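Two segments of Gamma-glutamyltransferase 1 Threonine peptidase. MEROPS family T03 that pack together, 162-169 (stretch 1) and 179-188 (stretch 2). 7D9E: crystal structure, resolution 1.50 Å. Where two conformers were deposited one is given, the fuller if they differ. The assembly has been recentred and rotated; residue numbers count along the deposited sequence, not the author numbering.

Stretch 1 (162-169) WNMGDIQA
Stretch 2 179-188: TASDPRGRGV

Two segments of one chain pack together, antiparallel where their short strands pair, burying 525 Å² between them: a strand pairing at one end, a turn braced by side chains at the other. Stretch 2 enters as a strand, 179-181, beside strand 168-169. Thr 179 CA makes a 3.4 Å CA-H...O contact with Ala 169 O. Ala 180 (phi/psi -140/130) forms the hydrogen-bonded pair with Ala 169 (-134/150), CA-CA 5.2 Å: Ala 180 N to Ala 169 O and Ala 169 N to Ala 180 O are both 2.9 Å, and both methyls lie on one face. Ser 181 and Gln 168, the non-hydrogen-bonded pair with CA-CA 4.9 Å, occupy the other face; Ser 181 OG (chi1 m) donates to Gln 168 OE1 at 3.0 Å. The glutamine has chi1 and chi2 both m and chi3 near -32°, and its end comes nearer to stretch 2. Asp 182 (-59/129, chi1 t) leaves the strand yet still clasps Ile 167: Asp 182 N donates to Ile 167 O at 3.0 Å, and Asp 182 OD2 accepts from Ile 167 N at 2.9 Å. Asp 182 OD1 accepts from Arg 184 N at 2.9 Å and, in a salt bridge, Arg 184 NH1 at 2.8 Å, so one carboxylate ties the turn to stretch 1. The type I turn runs from Asp 182 to Gly 185, closed by Gly 185 N to Asp 182 O at 3.1 Å; the CA-to-CB bond of Pro 183 (-64/-9) points away. That of Arg 184 (-70/-20; chi1-chi3 m, t, t) points toward stretch 1; Arg 184 CD lies 3.4 Å from Gly 165 O, while Arg 184 O accepts from Asn 163 ND2 at 3.0 Å. Gly 185 (-127/-160) has no CB, which ideally placed would clash with Asp 166 OD2 at 2.6 Å. One water bridges Asp 166 OD2 and Arg 186 N; another links Asp 166 OD1, Asp 182 O, Gln 168 NE2 and Gly 187 N.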

ATOM      1  N   TRP B 162      -3.322   1.523  15.881  1.00 26.03           N
ATOM      2  CA  TRP B 162      -2.241   1.857  14.960  1.00 25.32           C
ATOM      3  C   TRP B 162      -2.685   3.074  14.169  1.00 24.14           C
ATOM      4  O   TRP B 162      -3.872   3.268  13.914  1.00 21.03           O
ATOM      5  CB  TRP B 162      -1.843   0.654  14.086  1.00 27.94           C
ATOM      6  CG  TRP B 162      -2.987  -0.099  13.423  1.00 35.68           C
ATOM      7  CD1 TRP B 162      -3.750  -1.077  14.009  1.00 39.21           C
ATOM      8  CD2 TRP B 162      -3.417  -0.032  12.052  1.00 28.55           C
ATOM      9  NE1 TRP B 162      -4.662  -1.574  13.110  1.00 38.58           N
ATOM     10  CE2 TRP B 162      -4.476  -0.956  11.901  1.00 37.58           C
ATOM     11  CE3 TRP B 162      -3.023   0.728  10.948  1.00 35.95           C
ATOM     12  CZ2 TRP B 162      -5.147  -1.137  10.693  1.00 33.78           C
ATOM     13  CZ3 TRP B 162      -3.699   0.549   9.747  1.00 44.20           C
ATOM     14  CH2 TRP B 162      -4.743  -0.384   9.630  1.00 39.86           C
ATOM     15  N   ASN B 163      -1.727   3.930  13.840  1.00 21.27           N
ATOM     16  CA  ASN B 163      -2.075   5.181  13.189  1.00 21.45           C
ATOM     17  C   ASN B 163      -2.757   4.905  11.856  1.00 20.95           C
ATOM     18  O   ASN B 163      -2.501   3.906  11.175  1.00 23.32           O
ATOM     19  CB  ASN B 163      -0.856   6.096  13.102  1.00 28.04           C
ATOM     20  CG  ASN B 163      -0.539   6.760  14.436  1.00 27.76           C
ATOM     21  OD1 ASN B 163      -1.337   6.678  15.419  1.00 29.62           O
ATOM     22  ND2 ASN B 163       0.625   7.380  14.519  1.00 35.24           N
ATOM     23  N   MET B 164      -3.638   5.824  11.489  0.58 17.62           N
ATOM     24  CA  MET B 164      -4.515   5.689  10.333  0.58 16.95           C
ATOM     25  C   MET B 164      -3.778   6.171   9.085  0.58 18.25           C
ATOM     26  O   MET B 164      -4.085   7.214   8.500  0.58 18.17           O
ATOM     27  CB  MET B 164      -5.784   6.494  10.584  0.58 18.59           C
ATOM     28  CG  MET B 164      -6.836   6.424   9.500  0.58 24.49           C
ATOM     29  SD  MET B 164      -7.734   4.872   9.575  0.58 20.64           S
ATOM     30  CE  MET B 164      -8.585   5.011  11.149  0.58 21.51           C
ATOM     31  N   GLY B 165      -2.780   5.380   8.675  1.00 19.58           N
ATOM     32  CA  GLY B 165      -1.994   5.721   7.510  1.00 18.31           C
ATOM     33  C   GLY B 165      -0.758   6.532   7.830  1.00 18.12           C
ATOM     34  O   GLY B 165      -0.411   6.810   8.984  1.00 20.11           O
ATOM     35  N   ASP B 166      -0.064   6.900   6.749  1.00 15.48           N
ATOM     36  CA  ASP B 166       1.229   7.584   6.756  1.00 15.17           C
ATOM     37  C   ASP B 166       1.381   8.180   5.354  1.00 15.54           C
ATOM     38  O   ASP B 166       2.166   7.706   4.521  1.00 17.49           O
ATOM     39  CB  ASP B 166       2.357   6.663   7.185  1.00 17.17           C
ATOM     40  CG  ASP B 166       3.667   7.399   7.402  1.00 24.82           C
ATOM     41  OD1 ASP B 166       3.665   8.640   7.519  1.00 28.14           O
ATOM     42  OD2 ASP B 166       4.698   6.717   7.526  1.00 26.59           O
ATOM     43  N   ILE B 167       0.597   9.206   5.082  1.00 14.84           N
ATOM     44  CA  ILE B 167       0.571   9.792   3.746  1.00 14.18           C
ATOM     45  C   ILE B 167       1.910  10.464   3.475  1.00 16.13           C
ATOM     46  O   ILE B 167       2.434  11.226   4.308  1.00 17.07           O
ATOM     47  CB  ILE B 167      -0.582  10.803   3.679  1.00 16.64           C
ATOM     48  CG1 ILE B 167      -1.961  10.109   3.678  1.00 18.76           C
ATOM     49  CG2 ILE B 167      -0.449  11.649   2.399  1.00 19.84           C
ATOM     50  CD1 ILE B 167      -2.453   9.659   2.313  1.00 20.04           C
ATOM     51  N   GLN B 168       2.440  10.245   2.274  1.00 16.35           N
ATOM     52  CA  GLN B 168       3.621  10.942   1.792  1.00 15.64           C
ATOM     53  C   GLN B 168       3.204  11.578   0.477  1.00 17.61           C
ATOM     54  O   GLN B 168       2.853  10.866  -0.466  1.00 17.98           O
ATOM     55  CB  GLN B 168       4.796   9.997   1.584  1.00 16.74           C
ATOM     56  CG  GLN B 168       5.191   9.228   2.825  1.00 16.97           C
ATOM     57  CD  GLN B 168       5.624  10.122   3.947  1.00 21.74           C
ATOM     58  OE1 GLN B 168       6.188  11.196   3.716  1.00 23.92           O
ATOM     59  NE2 GLN B 168       5.420   9.661   5.160  1.00 23.96           N
ATOM     60  N   ALA B 169       3.211  12.910   0.420  1.00 16.90           N
ATOM     61  CA  ALA B 169       2.599  13.625  -0.680  1.00 17.84           C
ATOM     62  C   ALA B 169       3.489  14.745  -1.211  1.00 15.56           C
ATOM     63  O   ALA B 169       4.281  15.351  -0.482  1.00 18.12           O
ATOM     64  CB  ALA B 169       1.247  14.249  -0.256  1.00 19.06           C
ATOM     65  N   THR B 179       6.203  19.479  -0.235  1.00 25.63           N
ATOM     66  CA  THR B 179       6.077  18.117   0.250  1.00 21.89           C
ATOM     67  C   THR B 179       5.324  18.121   1.567  1.00 22.15           C
ATOM     68  O   THR B 179       5.340  19.107   2.310  1.00 25.24           O
ATOM     69  CB  THR B 179       7.438  17.437   0.454  1.00 26.82           C
ATOM     70  OG1 THR B 179       8.147  18.052   1.538  1.00 27.02           O
ATOM     71  CG2 THR B 179       8.254  17.514  -0.837  1.00 26.58           C
ATOM     72  N   ALA B 180       4.669  17.003   1.853  1.00 19.67           N
ATOM     73  CA  ALA B 180       4.074  16.790   3.163  1.00 20.81           C
ATOM     74  C   ALA B 180       4.309  15.339   3.555  1.00 18.82           C
ATOM     75  O   ALA B 180       4.004  14.416   2.783  1.00 18.80           O
ATOM     76  CB  ALA B 180       2.569  17.078   3.163  1.00 24.67           C
ATOM     77  N   SER B 181       4.832  15.163   4.769  1.00 19.70           N
ATOM     78  CA  SER B 181       5.018  13.872   5.417  1.00 17.83           C
ATOM     79  C   SER B 181       4.092  13.806   6.624  1.00 17.40           C
ATOM     80  O   SER B 181       4.065  14.716   7.462  1.00 20.33           O
ATOM     81  CB  SER B 181       6.465  13.698   5.867  1.00 27.96           C
ATOM     82  OG  SER B 181       7.331  13.761   4.742  1.00 29.85           O
ATOM     83  N   ASP B 182       3.347  12.722   6.709  1.00 18.62           N
ATOM     84  CA  ASP B 182       2.330  12.592   7.743  1.00 16.27           C
ATOM     85  C   ASP B 182       2.939  12.694   9.132  1.00 17.89           C
ATOM     86  O   ASP B 182       3.905  11.989   9.432  1.00 17.16           O
ATOM     87  CB  ASP B 182       1.705  11.205   7.562  1.00 15.79           C
ATOM     88  CG  ASP B 182       0.293  11.108   8.108  1.00 18.44           C
ATOM     89  OD1 ASP B 182       0.066  11.561   9.257  1.00 17.18           O
ATOM     90  OD2 ASP B 182      -0.570  10.543   7.413  1.00 17.37           O
ATOM     91  N   PRO B 183       2.402  13.545  10.003  1.00 16.50           N
ATOM     92  CA  PRO B 183       2.874  13.567  11.389  1.00 17.59           C
ATOM     93  C   PRO B 183       2.606  12.281  12.146  1.00 17.29           C
ATOM     94  O   PRO B 183       3.128  12.135  13.265  1.00 20.27           O
ATOM     95  CB  PRO B 183       2.141  14.763  12.009  1.00 20.03           C
ATOM     96  CG  PRO B 183       1.041  15.090  11.081  1.00 25.67           C
ATOM     97  CD  PRO B 183       1.283  14.467   9.752  1.00 18.27           C
ATOM     98  N   ARG B 184       1.832  11.347  11.574  1.00 16.80           N
ATOM     99  CA  ARG B 184       1.655  10.046  12.202  1.00 17.04           C
ATOM    100  C   ARG B 184       2.918   9.205  12.155  1.00 18.77           C
ATOM    101  O   ARG B 184       3.042   8.240  12.923  1.00 23.07           O
ATOM    102  CB  ARG B 184       0.547   9.290  11.475  1.00 15.53           C
ATOM    103  CG  ARG B 184      -0.868   9.803  11.826  1.00 16.63           C
ATOM    104  CD  ARG B 184      -1.880   9.259  10.867  1.00 15.49           C
ATOM    105  NE  ARG B 184      -3.194   9.845  11.012  1.00 14.67           N
ATOM    106  CZ  ARG B 184      -3.568  11.024  10.508  1.00 15.53           C
ATOM    107  NH1 ARG B 184      -2.712  11.792   9.833  1.00 17.07           N
ATOM    108  NH2 ARG B 184      -4.814  11.472  10.640  1.00 17.29           N
ATOM    109  N   GLY B 185       3.837   9.520  11.253  1.00 19.01           N
ATOM    110  CA  GLY B 185       5.040   8.729  11.082  1.00 16.94           C
ATOM    111  C   GLY B 185       6.298   9.552  11.154  1.00 16.59           C
ATOM    112  O   GLY B 185       6.291  10.674  11.657  1.00 23.48           O
ATOM    113  N   ARG B 186       7.385   9.013  10.620  1.00 15.64           N
ATOM    114  CA  ARG B 186       8.717   9.592  10.740  1.00 15.46           C
ATOM    115  C   ARG B 186       9.258  10.019   9.380  1.00 16.18           C
ATOM    116  O   ARG B 186      10.472  10.149   9.183  1.00 19.06           O
ATOM    117  CB  ARG B 186       9.653   8.613  11.449  1.00 19.10           C
ATOM    118  CG  ARG B 186       9.983   7.349  10.651  1.00 18.14           C
ATOM    119  CD  ARG B 186      10.885   6.476  11.493  1.00 21.18           C
ATOM    120  NE  ARG B 186      11.268   5.193  10.902  1.00 19.93           N
ATOM    121  CZ  ARG B 186      10.541   4.074  10.924  1.00 17.95           C
ATOM    122  NH1 ARG B 186       9.341   4.044  11.459  1.00 20.11           N
ATOM    123  NH2 ARG B 186      11.045   2.984  10.376  1.00 19.81           N
ATOM    124  N   GLY B 187       8.352  10.301   8.462  1.00 16.08           N
ATOM    125  CA  GLY B 187       8.727  10.665   7.119  1.00 16.96           C
ATOM    126  C   GLY B 187       9.390  12.024   7.029  1.00 16.29           C
ATOM    127  O   GLY B 187       9.260  12.894   7.894  1.00 17.59           O
ATOM    128  N   VAL B 188      10.110  12.201   5.919  1.00 18.41           N
ATOM    129  CA  VAL B 188      10.830  13.426   5.606  1.00 17.31           C
ATOM    130  C   VAL B 188      10.559  13.752   4.150  1.00 16.78           C
ATOM    131  O   VAL B 188      10.553  12.865   3.293  1.00 18.78           O
ATOM    132  CB  VAL B 188      12.348  13.259   5.834  1.00 19.24           C
ATOM    133  CG1 VAL B 188      13.123  14.464   5.359  1.00 24.81           C
ATOM    134  CG2 VAL B 188      12.632  12.947   7.296  1.00 23.02           C
TER
HETATM  135  O   HOH W   1       5.514  10.262   8.084  1.00 17.47           O
HETATM  136  O   HOH W   2       7.162   6.781   8.504  1.00 18.78           O